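Local structure of YerB protein (Bacillus subtilis, 2PSB) at residues Arg31-Val36 / Ser73-Thr78; Asp97-His102 / Tyr159-Glu164. The protein is a putative lipoprotein of unknown function that interacts with the helicase PcrA, although the interaction is not essential for viability or repair of UV-induced lesions. All coordinates share one frame; numbering follows the deposited sequence.

Both contacts bring a loop against one of two neighbouring parallel strands, 33-37 and 99-102. Interaction 1 sets the loop after strand 65-71 against the start of the first, and interaction 2 sets the loop after helix 147-157 against the second. Their centres are 10 Å apart, and the strands are joined directly: V101 N lies 2.9 Å from A34 O, a probable hydrogen bond. R31 is the other joint. Its NE sits 2.9 Å from D97 O, while NH1 bonds K160 O, so one arginine of interaction 1 ties together both segments of interaction 2. No active site is known; T78, in 73-78, is a phosphorylation site, unmodified in this crystal and not itself in the contact.

Interaction 1 (Arg31-Val36 / Ser73-Thr78); sequences RPVAVV and SQMPET
V33 meets M75, modelled as selenomethionine, where strand 33-37 begins and the loop leading from strand 65-71 to strand 78-79 passes beside it. Both segments belong to the DUF3048 N-terminal family region, and strand 65-71 is the antiparallel neighbour of strand 33-37, with V33 and F71 joined by a backbone hydrogen bond. The close part is small. V33 CG2 rests 4.2 Å from M75 SE, and M75 CE approaches R31 O at 4.1 Å. CG1 of V33 lies opposite the backbone N (chi1 176°), which leaves CG2 as the branch presented to the selenium. A branched valine suits a strand whose side chains must fill a core, and V33 also packs on V101 of the next strand. The first bond of M75 runs neither toward the strand nor away from it, but the chain bends at chi2 (-57°) and again at chi3, bringing SE and CE to the strand; an unbranched selenoether (a thioether in natural methionine) can make such a turn.

Away from this point the segments part. M75 is partly exposed, and the guanidinium of R31 heads the other way, to a salt bridge with D119.

With no hydrogen bond between the segments and only 97 Å² buried in all, the direct contact is chiefly van der Waals, so it probably depends more on fit than on directed bonds.

Interaction 2 (Asp97-His102 / Tyr159-Glu164); sequences DSIFVH and YKLKQE
I99 and D97 carry this contact, meeting the loop at L161, K160 and Q163 at one end of strand 99-102. That strand lies between strands 33-37 and 120-122 and runs parallel to both, within the part of the chain assigned to the DUF3048 N-terminal family; the loop follows helix 147-157.

The apolar meeting is made by the far end of I99. Its CD1 comes 4.0 Å from L161 CD2 and 3.9 Å from K160 O. With CG1 opposite the carbonyl carbon (chi1 -74°) and the chain straight beyond it, the methyl reaches out from the strand to the loop. An isoleucine fits here, being branched for a strand yet long enough to span the distance. L161 starts away from the strand, but its CD2 branch turns back.

Nearer the surface, the D97 and Q163 side chains cross obliquely, the planes of carboxylate and amide turned only 22° from parallel. D97 OD2 is 3.0 Å from the amide atom modelled as Q163 OE1; the amide is probably turned over, in which case a hydrogen bond may form. Replacing Q163 by an alanine would take away the amide and is likely to leave the D97 carboxylate without this neighbour and one side of R31 less covered.

Outward from these, R31 probably steadies the two main chains, since its guanidinium bonds both D97 O and K160 O. K160 NZ forms a salt bridge with D119 OD2, which also takes one from R31 NH2, and Y159 OH bonds Y120 O. D97 itself has a left-handed backbone (phi 50°), a conformation aspartate tolerates relatively well. D97 OD2 and K160 NZ, of opposite charge, are 6.6 Å apart and not in contact.

Interaction 1 (Arg31-Val36 / Ser73-Thr78)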
loop_
_atom_site.group_PDB
_atom_site.type_symbol
_atom_site.label_atom_id
_atom_site.label_comp_id
_atom_site.label_asym_id
_atom_site.label_seq_id
_atom_site.Cartn_x
_atom_site.Cartn_y
_atom_site.Cartn_z
ATOM N N ARG A 31 -3.336 11.586 12.050
ATOM C CA ARG A 31 -3.890 10.256 11.849
ATOM C C ARG A 31 -3.572 9.720 10.454
ATOM O O ARG A 31 -3.645 10.449 9.468
ATOM C CB ARG A 31 -5.404 10.294 12.038
ATOM C CG ARG A 31 -6.053 8.944 11.972
ATOM C CD ARG A 31 -7.516 9.031 12.286
ATOM N NE ARG A 31 -8.147 7.715 12.263
ATOM C CZ ARG A 31 -9.449 7.513 12.393
ATOM N NH1 ARG A 31 -10.257 8.548 12.554
ATOM N NH2 ARG A 31 -9.940 6.282 12.365
ATOM N N PRO A 32 -3.206 8.431 10.361
ATOM C CA PRO A 32 -2.890 7.827 9.066
ATOM C C PRO A 32 -4.096 7.843 8.129
ATOM O O PRO A 32 -5.242 7.704 8.570
ATOM C CB PRO A 32 -2.489 6.396 9.442
ATOM C CG PRO A 32 -1.910 6.556 10.813
ATOM C CD PRO A 32 -2.909 7.492 11.458
ATOM N N VAL A 33 -3.823 8.032 6.841
ATOM C CA VAL A 33 -4.848 8.019 5.800
ATOM C C VAL A 33 -4.431 6.910 4.824
ATOM O O VAL A 33 -3.350 6.967 4.235
ATOM C CB VAL A 33 -4.927 9.389 5.057
ATOM C CG1 VAL A 33 -5.934 9.318 3.909
ATOM C CG2 VAL A 33 -5.361 10.489 6.036
ATOM N N ALA A 34 -5.280 5.894 4.693
ATOM C CA ALA A 34 -5.034 4.751 3.805
ATOM C C ALA A 34 -5.938 4.828 2.577
ATOM O O ALA A 34 -7.153 4.690 2.683
ATOM C CB ALA A 34 -5.290 3.434 4.550
ATOM N N VAL A 35 -5.339 5.026 1.408
ATOM C CA VAL A 35 -6.102 5.139 0.173
ATOM C C VAL A 35 -5.957 3.926 -0.747
ATOM O O VAL A 35 -4.846 3.456 -1.019
ATOM C CB VAL A 35 -5.674 6.393 -0.632
ATOM C CG1 VAL A 35 -6.629 6.618 -1.778
ATOM C CG2 VAL A 35 -5.587 7.612 0.269
ATOM N N VAL A 36 -7.085 3.415 -1.225
ATOM C CA VAL A 36 -7.053 2.294 -2.161
ATOM C C VAL A 36 -6.747 2.905 -3.520
ATOM O O VAL A 36 -7.538 3.678 -4.050
ATOM C CB VAL A 36 -8.388 1.582 -2.257
ATOM C CG1 VAL A 36 -8.375 0.635 -3.455
ATOM C CG2 VAL A 36 -8.648 0.815 -0.970
ATOM N N SER A 73 3.427 10.529 7.551
ATOM C CA SER A 73 4.503 11.520 7.683
ATOM C C SER A 73 4.464 12.556 6.576
ATOM O O SER A 73 5.089 13.611 6.682
ATOM C CB SER A 73 5.875 10.854 7.644
ATOM O OG SER A 73 6.271 10.663 6.296
ATOM N N GLN A 74 3.762 12.231 5.499
ATOM C CA GLN A 74 3.643 13.126 4.355
ATOM C C GLN A 74 2.266 12.984 3.747
ATOM O O GLN A 74 1.867 11.891 3.346
ATOM C CB GLN A 74 4.669 12.794 3.269
ATOM C CG GLN A 74 6.105 13.125 3.598
ATOM C CD GLN A 74 7.002 12.961 2.387
ATOM O OE1 GLN A 74 7.043 11.896 1.769
ATOM N NE2 GLN A 74 7.720 14.021 2.034
HETATM N N MSE A 75 1.539 14.092 3.674
HETATM C CA MSE A 75 0.206 14.074 3.099
HETATM C C MSE A 75 0.311 14.502 1.647
HETATM O O MSE A 75 1.073 15.405 1.314
HETATM C CB MSE A 75 -0.723 15.015 3.868
HETATM C CG MSE A 75 -1.119 14.512 5.243
HETATM SE SE MSE A 75 -1.972 12.766 5.208
HETATM C CE MSE A 75 -1.073 11.942 6.696
ATOM N N PRO A 76 -0.445 13.845 0.758
ATOM C CA PRO A 76 -0.398 14.194 -0.660
ATOM C C PRO A 76 -1.383 15.286 -1.060
ATOM O O PRO A 76 -2.355 15.552 -0.351
ATOM C CB PRO A 76 -0.724 12.869 -1.334
ATOM C CG PRO A 76 -1.771 12.319 -0.427
ATOM C CD PRO A 76 -1.213 12.602 0.961
ATOM N N GLU A 77 -1.108 15.929 -2.191
ATOM C CA GLU A 77 -1.997 16.957 -2.723
ATOM C C GLU A 77 -3.158 16.124 -3.250
ATOM O O GLU A 77 -4.113 15.836 -2.529
ATOM C CB GLU A 77 -1.335 17.697 -3.892
ATOM C CG GLU A 77 -0.041 18.427 -3.565
ATOM C CD GLU A 77 -0.270 19.654 -2.708
ATOM O OE1 GLU A 77 0.691 20.423 -2.490
ATOM O OE2 GLU A 77 -1.412 19.848 -2.248
ATOM N N THR A 78 -3.058 15.723 -4.512
ATOM C CA THR A 78 -4.080 14.883 -5.116
ATOM C C THR A 78 -3.557 13.462 -4.986
ATOM O O THR A 78 -2.353 13.237 -4.944
ATOM C CB THR A 78 -4.301 15.212 -6.616
ATOM O OG1 THR A 78 -3.634 14.236 -7.430
ATOM C CG2 THR A 78 -3.780 16.602 -6.943
#

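Interaction 2 (Asp97-His102 / Tyr159-Glu164)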
loop_
_atom_site.group_PDB
_atom_site.type_symbol
_atom_site.label_atom_id
_atom_site.label_comp_id
_atom_site.label_asym_id
_atom_site.label_seq_id
_atom_site.Cartn_x
_atom_site.Cartn_y
_atom_site.Cartn_z
ATOM N N ASP A 97 -5.423 1.953 12.146
ATOM C CA ASP A 97 -6.691 2.631 12.443
ATOM C C ASP A 97 -6.827 3.865 11.557
ATOM O O ASP A 97 -7.320 4.920 11.974
ATOM C CB ASP A 97 -6.742 3.021 13.928
ATOM C CG ASP A 97 -8.122 3.495 14.368
ATOM O OD1 ASP A 97 -9.116 2.812 14.035
ATOM O OD2 ASP A 97 -8.212 4.540 15.053
ATOM N N SER A 98 -6.386 3.716 10.318
ATOM C CA SER A 98 -6.406 4.806 9.363
ATOM C C SER A 98 -7.770 5.105 8.781
ATOM O O SER A 98 -8.654 4.246 8.735
ATOM C CB SER A 98 -5.453 4.514 8.196
ATOM O OG SER A 98 -4.772 3.271 8.351
ATOM N N ILE A 99 -7.928 6.351 8.352
ATOM C CA ILE A 99 -9.141 6.784 7.688
ATOM C C ILE A 99 -9.028 6.055 6.349
ATOM O O ILE A 99 -8.048 6.229 5.617
ATOM C CB ILE A 99 -9.130 8.306 7.474
ATOM C CG1 ILE A 99 -9.372 9.006 8.812
ATOM C CG2 ILE A 99 -10.165 8.709 6.426
ATOM C CD1 ILE A 99 -9.038 10.491 8.807
ATOM N N PHE A 100 -10.026 5.222 6.057
ATOM C CA PHE A 100 -10.064 4.408 4.851
ATOM C C PHE A 100 -10.732 5.101 3.670
ATOM O O PHE A 100 -11.943 5.310 3.662
ATOM C CB PHE A 100 -10.795 3.106 5.164
ATOM C CG PHE A 100 -10.639 2.051 4.114
ATOM C CD1 PHE A 100 -9.388 1.481 3.861
ATOM C CD2 PHE A 100 -11.741 1.593 3.404
ATOM C CE1 PHE A 100 -9.237 0.461 2.916
ATOM C CE2 PHE A 100 -11.601 0.563 2.449
ATOM C CZ PHE A 100 -10.345 -0.002 2.208
ATOM N N VAL A 101 -9.937 5.448 2.665
ATOM C CA VAL A 101 -10.466 6.116 1.492
ATOM C C VAL A 101 -10.517 5.136 0.328
ATOM O O VAL A 101 -9.560 4.391 0.093
ATOM C CB VAL A 101 -9.603 7.327 1.122
ATOM C CG1 VAL A 101 -10.245 8.097 -0.038
ATOM C CG2 VAL A 101 -9.452 8.221 2.335
ATOM N N HIS A 102 -11.641 5.128 -0.382
ATOM C CA HIS A 102 -11.820 4.222 -1.507
ATOM C C HIS A 102 -12.907 4.695 -2.458
ATOM O O HIS A 102 -13.350 5.843 -2.401
ATOM C CB HIS A 102 -12.182 2.825 -1.003
ATOM C CG HIS A 102 -13.466 2.781 -0.237
ATOM N ND1 HIS A 102 -13.668 3.508 0.915
ATOM C CD2 HIS A 102 -14.617 2.109 -0.465
ATOM C CE1 HIS A 102 -14.890 3.285 1.366
ATOM N NE2 HIS A 102 -15.487 2.440 0.547
ATOM N N TYR A 159 -14.971 12.507 11.870
ATOM C CA TYR A 159 -13.841 11.599 11.993
ATOM C C TYR A 159 -12.693 12.360 12.622
ATOM O O TYR A 159 -12.417 13.503 12.244
ATOM C CB TYR A 159 -13.387 11.079 10.619
ATOM C CG TYR A 159 -14.358 10.150 9.920
ATOM C CD1 TYR A 159 -15.224 9.339 10.649
ATOM C CD2 TYR A 159 -14.365 10.033 8.527
ATOM C CE1 TYR A 159 -16.067 8.435 10.018
ATOM C CE2 TYR A 159 -15.209 9.123 7.882
ATOM C CZ TYR A 159 -16.057 8.325 8.638
ATOM O OH TYR A 159 -16.890 7.401 8.030
ATOM N N LYS A 160 -12.033 11.737 13.590
ATOM C CA LYS A 160 -10.891 12.361 14.238
ATOM C C LYS A 160 -9.735 12.393 13.239
ATOM O O LYS A 160 -9.469 11.405 12.552
ATOM C CB LYS A 160 -10.496 11.574 15.491
ATOM C CG LYS A 160 -10.789 10.094 15.402
ATOM C CD LYS A 160 -12.041 9.741 16.185
ATOM C CE LYS A 160 -12.700 8.484 15.629
ATOM N NZ LYS A 160 -13.243 8.737 14.266
ATOM N N LEU A 161 -9.063 13.533 13.155
ATOM C CA LEU A 161 -7.947 13.704 12.232
ATOM C C LEU A 161 -6.614 13.595 12.942
ATOM O O LEU A 161 -5.570 13.494 12.311
ATOM C CB LEU A 161 -8.043 15.067 11.538
ATOM C CG LEU A 161 -9.141 15.242 10.484
ATOM C CD1 LEU A 161 -9.310 16.711 10.137
ATOM C CD2 LEU A 161 -8.768 14.436 9.245
ATOM N N LYS A 162 -6.651 13.626 14.265
ATOM C CA LYS A 162 -5.431 13.533 15.042
ATOM C C LYS A 162 -5.478 12.385 16.008
ATOM O O LYS A 162 -6.461 12.186 16.700
ATOM C CB LYS A 162 -5.165 14.828 15.819
ATOM C CG LYS A 162 -4.622 15.954 14.962
ATOM C CD LYS A 162 -4.089 17.092 15.814
ATOM C CE LYS A 162 -3.601 18.239 14.943
ATOM N NZ LYS A 162 -2.521 17.824 13.996
ATOM N N GLN A 163 -4.401 11.616 16.025
ATOM C CA GLN A 163 -4.254 10.489 16.930
ATOM C C GLN A 163 -2.824 10.015 16.787
ATOM O O GLN A 163 -2.178 10.262 15.770
ATOM C CB GLN A 163 -5.222 9.349 16.588
ATOM C CG GLN A 163 -4.960 8.646 15.279
ATOM C CD GLN A 163 -5.696 7.315 15.181
ATOM O OE1 GLN A 163 -6.895 7.227 15.481
ATOM N NE2 GLN A 163 -4.980 6.272 14.744
ATOM N N GLU A 164 -2.318 9.363 17.821
ATOM C CA GLU A 164 -0.964 8.854 17.777
ATOM C C GLU A 164 -1.053 7.384 17.401
ATOM O O GLU A 164 -1.938 6.671 17.876
ATOM C CB GLU A 164 -0.295 9.023 19.143
ATOM C CG GLU A 164 -0.212 10.475 19.595
ATOM C CD GLU A 164 0.140 10.623 21.067
ATOM O OE1 GLU A 164 1.243 10.191 21.469
ATOM O OE2 GLU A 164 -0.693 11.172 21.821
#